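Local coordinates for probable adhesion protein (Pseudomonas aeruginosa PAO1, PDB 6R3Z), which binds divalent metal ions such as ferrous iron, manganese and nickel as a periplasmic solute-binding protein, probably delivering iron to a membrane transporter, at residues L114-S117 and A118-Q122; K150-R153 and A154-A157. All blocks are in the same frame, centred on the assembly; numbering follows the deposited sequence. Where two conformers were deposited one is given.

Contact 1 of 2, residues L114-S117 and A118-Q122; sequences LSIS and ASITQ
Ser115 OG caps helix 116-133 by accepting from Ala118 N at 3.0 Å along an almost straight path (171° at the hydrogen). Ser115 is thus the N-cap, and the case illustrates how the N-H groups of Ile116, Ser117 and Ala118, at the very start of the helix, are met by side chains instead of carbonyls. With OG anti to its own backbone N (chi1 160°), the hydroxyl leans over the helix start, and Ser115 CB lies 3.7 Å from Ala118 CB. The two N-H groups ahead of Ala118, those of Ile116 and Ser117, are taken by the carboxylate of Glu186, one oxygen each, and Ser115 OG keeps a weak bond to the same carboxylate. A negative charge at this helix end would be expected to interact favourably with the helix dipole.

The carbonyl of Ser115 is doubly used. Ser119 N donates to Ser115 O at 3.0 Å, and Ser119 OG donates to Ser115 O at 2.8 Å; the two donors arrive from opposite faces of the carbonyl plane. Ser119 OG sits beside its own backbone N (chi1 -76°), which turns it back toward the preceding turn, and it is also bonded to the hydroxyls of Tyr19 and Tyr261. The same i to i+4 backbone pattern continues, with Ile120 N on Ile116 O at 3.0 Å and Thr121 N on Ser117 O at 3.2 Å.

On another flank Ile120 CD1 reaches back to Ile116 CG2, 3.9 Å away, the two side chains crossing at a slant. This apolar pair faces helix 138-160, where Ile116 touches Leu155 and Ile120 touches Ala149, while Ile116 also packs on Met265 and Leu269 of helix 260-277.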
loop_
_atom_site.group_PDB
_atom_site.type_symbol
_atom_site.label_atom_id
_atom_site.label_comp_id
_atom_site.label_asym_id
_atom_site.label_seq_id
_atom_site.Cartn_x
_atom_site.Cartn_y
_atom_site.Cartn_z
ATOM N N LEU A 114 -3.085 -1.354 -0.608
ATOM C CA LEU A 114 -4.016 -0.433 0.047
ATOM C C LEU A 114 -5.466 -0.792 -0.299
ATOM O O LEU A 114 -6.231 0.034 -0.761
ATOM C CB LEU A 114 -3.672 1.046 -0.205
ATOM C CG LEU A 114 -2.269 1.477 0.261
ATOM C CD1 LEU A 114 -1.890 2.832 -0.297
ATOM C CD2 LEU A 114 -2.138 1.451 1.769
ATOM N N SER A 115 -5.803 -2.060 -0.132
ATOM C CA SER A 115 -7.128 -2.629 -0.375
ATOM C C SER A 115 -7.242 -3.793 0.577
ATOM O O SER A 115 -6.304 -4.593 0.668
ATOM C CB SER A 115 -7.244 -3.157 -1.800
ATOM O OG SER A 115 -8.308 -4.097 -1.933
ATOM N N ILE A 116 -8.384 -3.912 1.264
ATOM C CA ILE A 116 -8.581 -5.029 2.185
ATOM C C ILE A 116 -8.704 -6.333 1.382
ATOM O O ILE A 116 -8.053 -7.323 1.730
ATOM C CB ILE A 116 -9.795 -4.772 3.126
ATOM C CG1 ILE A 116 -9.526 -3.576 4.107
ATOM C CG2 ILE A 116 -10.199 -6.063 3.899
ATOM C CD1 ILE A 116 -8.363 -3.751 5.103
ATOM N N SER A 117 -9.564 -6.342 0.331
ATOM C CA SER A 117 -9.767 -7.544 -0.495
ATOM C C SER A 117 -8.474 -7.998 -1.198
ATOM O O SER A 117 -8.158 -9.186 -1.156
ATOM C CB SER A 117 -10.890 -7.333 -1.510
ATOM O OG SER A 117 -10.591 -6.245 -2.365
ATOM N N ALA A 118 -7.696 -7.054 -1.790
ATOM C CA ALA A 118 -6.441 -7.428 -2.452
ATOM C C ALA A 118 -5.386 -7.888 -1.394
ATOM O O ALA A 118 -4.611 -8.788 -1.690
ATOM C CB ALA A 118 -5.890 -6.278 -3.297
ATOM N N SER A 119 -5.370 -7.285 -0.185
ATOM C CA SER A 119 -4.443 -7.698 0.895
ATOM C C SER A 119 -4.730 -9.153 1.293
ATOM O O SER A 119 -3.798 -9.937 1.440
ATOM C CB SER A 119 -4.582 -6.805 2.123
ATOM O OG SER A 119 -3.948 -5.562 1.876
ATOM N N ILE A 120 -6.024 -9.527 1.420
ATOM C CA ILE A 120 -6.406 -10.894 1.769
ATOM C C ILE A 120 -5.862 -11.865 0.693
ATOM O O ILE A 120 -5.265 -12.892 1.037
ATOM C CB ILE A 120 -7.934 -11.000 1.989
ATOM C CG1 ILE A 120 -8.340 -10.222 3.287
ATOM C CG2 ILE A 120 -8.394 -12.476 2.025
ATOM C CD1 ILE A 120 -9.843 -9.935 3.476
ATOM N N THR A 121 -6.053 -11.520 -0.600
ATOM C CA THR A 121 -5.590 -12.332 -1.731
ATOM C C THR A 121 -4.053 -12.497 -1.677
ATOM O O THR A 121 -3.548 -13.610 -1.829
ATOM C CB THR A 121 -6.137 -11.802 -3.079
ATOM O OG1 THR A 121 -7.582 -11.807 -3.061
ATOM C CG2 THR A 121 -5.630 -12.625 -4.269
ATOM N N GLN A 122 -3.334 -11.403 -1.432
ATOM C CA GLN A 122 -1.858 -11.429 -1.334
ATOM C C GLN A 122 -1.409 -12.285 -0.147
ATOM O O GLN A 122 -0.505 -13.106 -0.298
ATOM C CB GLN A 122 -1.289 -10.012 -1.242
ATOM C CG GLN A 122 -1.512 -9.235 -2.530
ATOM C CD GLN A 122 -0.988 -7.840 -2.435
ATOM O OE1 GLN A 122 0.200 -7.610 -2.627
ATOM N NE2 GLN A 122 -1.865 -6.887 -2.146
#

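Contact 2 of 2, residues K150-R153 and A154-A157; sequences KRLR and ALRA
The N-H groups of Ala154-Ala157 donate to the carbonyls of Lys150-Arg153, one turn of alpha-helix back, in an amphipathic stretch whose leucines turn toward helices 116-133 and 260-277 while exposed residues occupy another side. Four consecutive i to i+4 bonds join the segments: Ala154 N reaches Lys150 O at 3.1 Å, Leu155 N reaches Arg151 O at 3.0 Å, Arg156 N reaches Leu152 O at 3.1 Å, and Ala157 N reaches Arg153 O at 2.9 Å. Every one of the four carbonyls thus has its donor one turn further on.

Close packing of CB atoms on backbone oxygens of the preceding turn accompanies these bonds. Leu155 CB rests against the carbonyl of Leu152, 3.3 Å from its O, and the small methyl of Ala154 lies against the carbonyls of Lys150 and Arg151. The apolar contact between side chains is slighter, since the leucine ends meet loosely, CD2 of Leu152 lying 4.4 Å from CD1 of Leu155.

Charged groups complete the set, and their polar ends turn to partners beyond this stretch. Arg151 forms a salt bridge with Glu262 and a further bond to Asn22, whereas Arg156, its CG anti to the backbone N (chi1 -178°) and its chain extended from CG to NE, is carried away from the preceding turn and donates through NH2 to the carbonyl of Glu186.

Within the fold, the exposed side of helix 138-160 carries Lys150, Ala154 and Ala157. Its leucines pack inward: Leu152 touches Tyr261 of helix 260-277 together with Ile116 and Ile120 of helix 116-133, and Leu155 lies across Ala266 and Leu269 of the former and Ile116 of the latter.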
loop_
_atom_site.group_PDB
_atom_site.type_symbol
_atom_site.label_atom_id
_atom_site.label_comp_id
_atom_site.label_asym_id
_atom_site.label_seq_id
_atom_site.Cartn_x
_atom_site.Cartn_y
_atom_site.Cartn_z
ATOM N N LYS A 150 -9.389 -12.829 8.660
ATOM C CA LYS A 150 -10.591 -12.607 9.472
ATOM C C LYS A 150 -10.496 -11.210 10.151
ATOM O O LYS A 150 -11.481 -10.459 10.162
ATOM C CB LYS A 150 -10.750 -13.733 10.513
ATOM C CG LYS A 150 -12.101 -13.726 11.204
ATOM C CD LYS A 150 -12.249 -14.875 12.196
ATOM C CE LYS A 150 -13.531 -14.720 12.982
ATOM N NZ LYS A 150 -13.585 -15.646 14.139
ATOM N N ARG A 151 -9.303 -10.866 10.682
ATOM C CA ARG A 151 -9.057 -9.566 11.329
ATOM C C ARG A 151 -9.220 -8.431 10.317
ATOM O O ARG A 151 -9.823 -7.413 10.649
ATOM C CB ARG A 151 -7.675 -9.507 12.021
ATOM C CG ARG A 151 -7.614 -10.349 13.310
ATOM C CD ARG A 151 -6.721 -9.739 14.398
ATOM N NE ARG A 151 -5.402 -9.282 13.935
ATOM C CZ ARG A 151 -4.348 -10.067 13.712
ATOM N NH1 ARG A 151 -4.449 -11.385 13.860
ATOM N NH2 ARG A 151 -3.185 -9.538 13.333
ATOM N N LEU A 152 -8.729 -8.618 9.090
ATOM C CA LEU A 152 -8.832 -7.576 8.052
ATOM C C LEU A 152 -10.303 -7.314 7.665
ATOM O O LEU A 152 -10.695 -6.152 7.513
ATOM C CB LEU A 152 -7.948 -7.866 6.818
ATOM C CG LEU A 152 -6.418 -7.993 7.076
ATOM C CD1 LEU A 152 -5.663 -8.341 5.790
ATOM C CD2 LEU A 152 -5.839 -6.738 7.772
ATOM N N ARG A 153 -11.112 -8.386 7.531
ATOM C CA ARG A 153 -12.543 -8.256 7.223
ATOM C C ARG A 153 -13.260 -7.505 8.362
ATOM O O ARG A 153 -14.093 -6.634 8.097
ATOM C CB ARG A 153 -13.182 -9.631 6.994
ATOM C CG ARG A 153 -12.818 -10.260 5.654
ATOM C CD ARG A 153 -13.689 -11.468 5.328
ATOM N NE ARG A 153 -13.476 -12.573 6.267
ATOM C CZ ARG A 153 -12.581 -13.543 6.107
ATOM N NH1 ARG A 153 -12.457 -14.492 7.021
ATOM N NH2 ARG A 153 -11.811 -13.575 5.027
ATOM N N ALA A 154 -12.896 -7.811 9.619
ATOM C CA ALA A 154 -13.479 -7.194 10.818
ATOM C C ALA A 154 -13.152 -5.698 10.888
ATOM O O ALA A 154 -14.028 -4.903 11.212
ATOM C CB ALA A 154 -13.015 -7.918 12.082
ATOM N N LEU A 155 -11.905 -5.324 10.549
ATOM C CA LEU A 155 -11.417 -3.956 10.485
ATOM C C LEU A 155 -12.308 -3.187 9.483
ATOM O O LEU A 155 -12.739 -2.070 9.772
ATOM C CB LEU A 155 -9.977 -4.064 9.943
ATOM C CG LEU A 155 -9.085 -2.873 9.865
ATOM C CD1 LEU A 155 -7.654 -3.360 9.826
ATOM C CD2 LEU A 155 -9.357 -2.061 8.593
ATOM N N ARG A 156 -12.572 -3.797 8.311
ATOM C CA ARG A 156 -13.367 -3.168 7.259
ATOM C C ARG A 156 -14.829 -3.020 7.715
ATOM O O ARG A 156 -15.406 -1.939 7.574
ATOM C CB ARG A 156 -13.252 -3.961 5.948
ATOM C CG ARG A 156 -14.023 -3.309 4.807
ATOM C CD ARG A 156 -13.830 -4.019 3.492
ATOM N NE ARG A 156 -14.630 -3.389 2.438
ATOM C CZ ARG A 156 -15.887 -3.710 2.154
ATOM N NH1 ARG A 156 -16.504 -4.677 2.829
ATOM N NH2 ARG A 156 -16.533 -3.081 1.180
ATOM N N ALA A 157 -15.393 -4.089 8.326
ATOM C CA ALA A 157 -16.759 -4.086 8.850
ATOM C C ALA A 157 -16.925 -2.986 9.913
ATOM O O ALA A 157 -17.922 -2.262 9.871
ATOM C CB ALA A 157 -17.103 -5.454 9.450
#

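In the fold
Contacts 1 and 2 occupy successive helices, 116-133 and 138-160, and their centres lie 11 Å apart. They meet directly: Ile116 CG2 sits 3.6 Å from Leu152 O, Ile120 CD1 is 3.7 Å from Arg153 CG, and Ile116 CD1 approaches Leu155 CD2 at 4.0 Å. Glu186 ties them further, its carboxylate receiving the start of one helix and its carbonyl the Arg156 side chain of the other. Contact 1 lies nearer the metal site, with the Ser115 side chain about 14 Å from the bound nickel ion and about 8 Å from that of the ligand His111; contact 2, at the surface, is remote from the annotated sites.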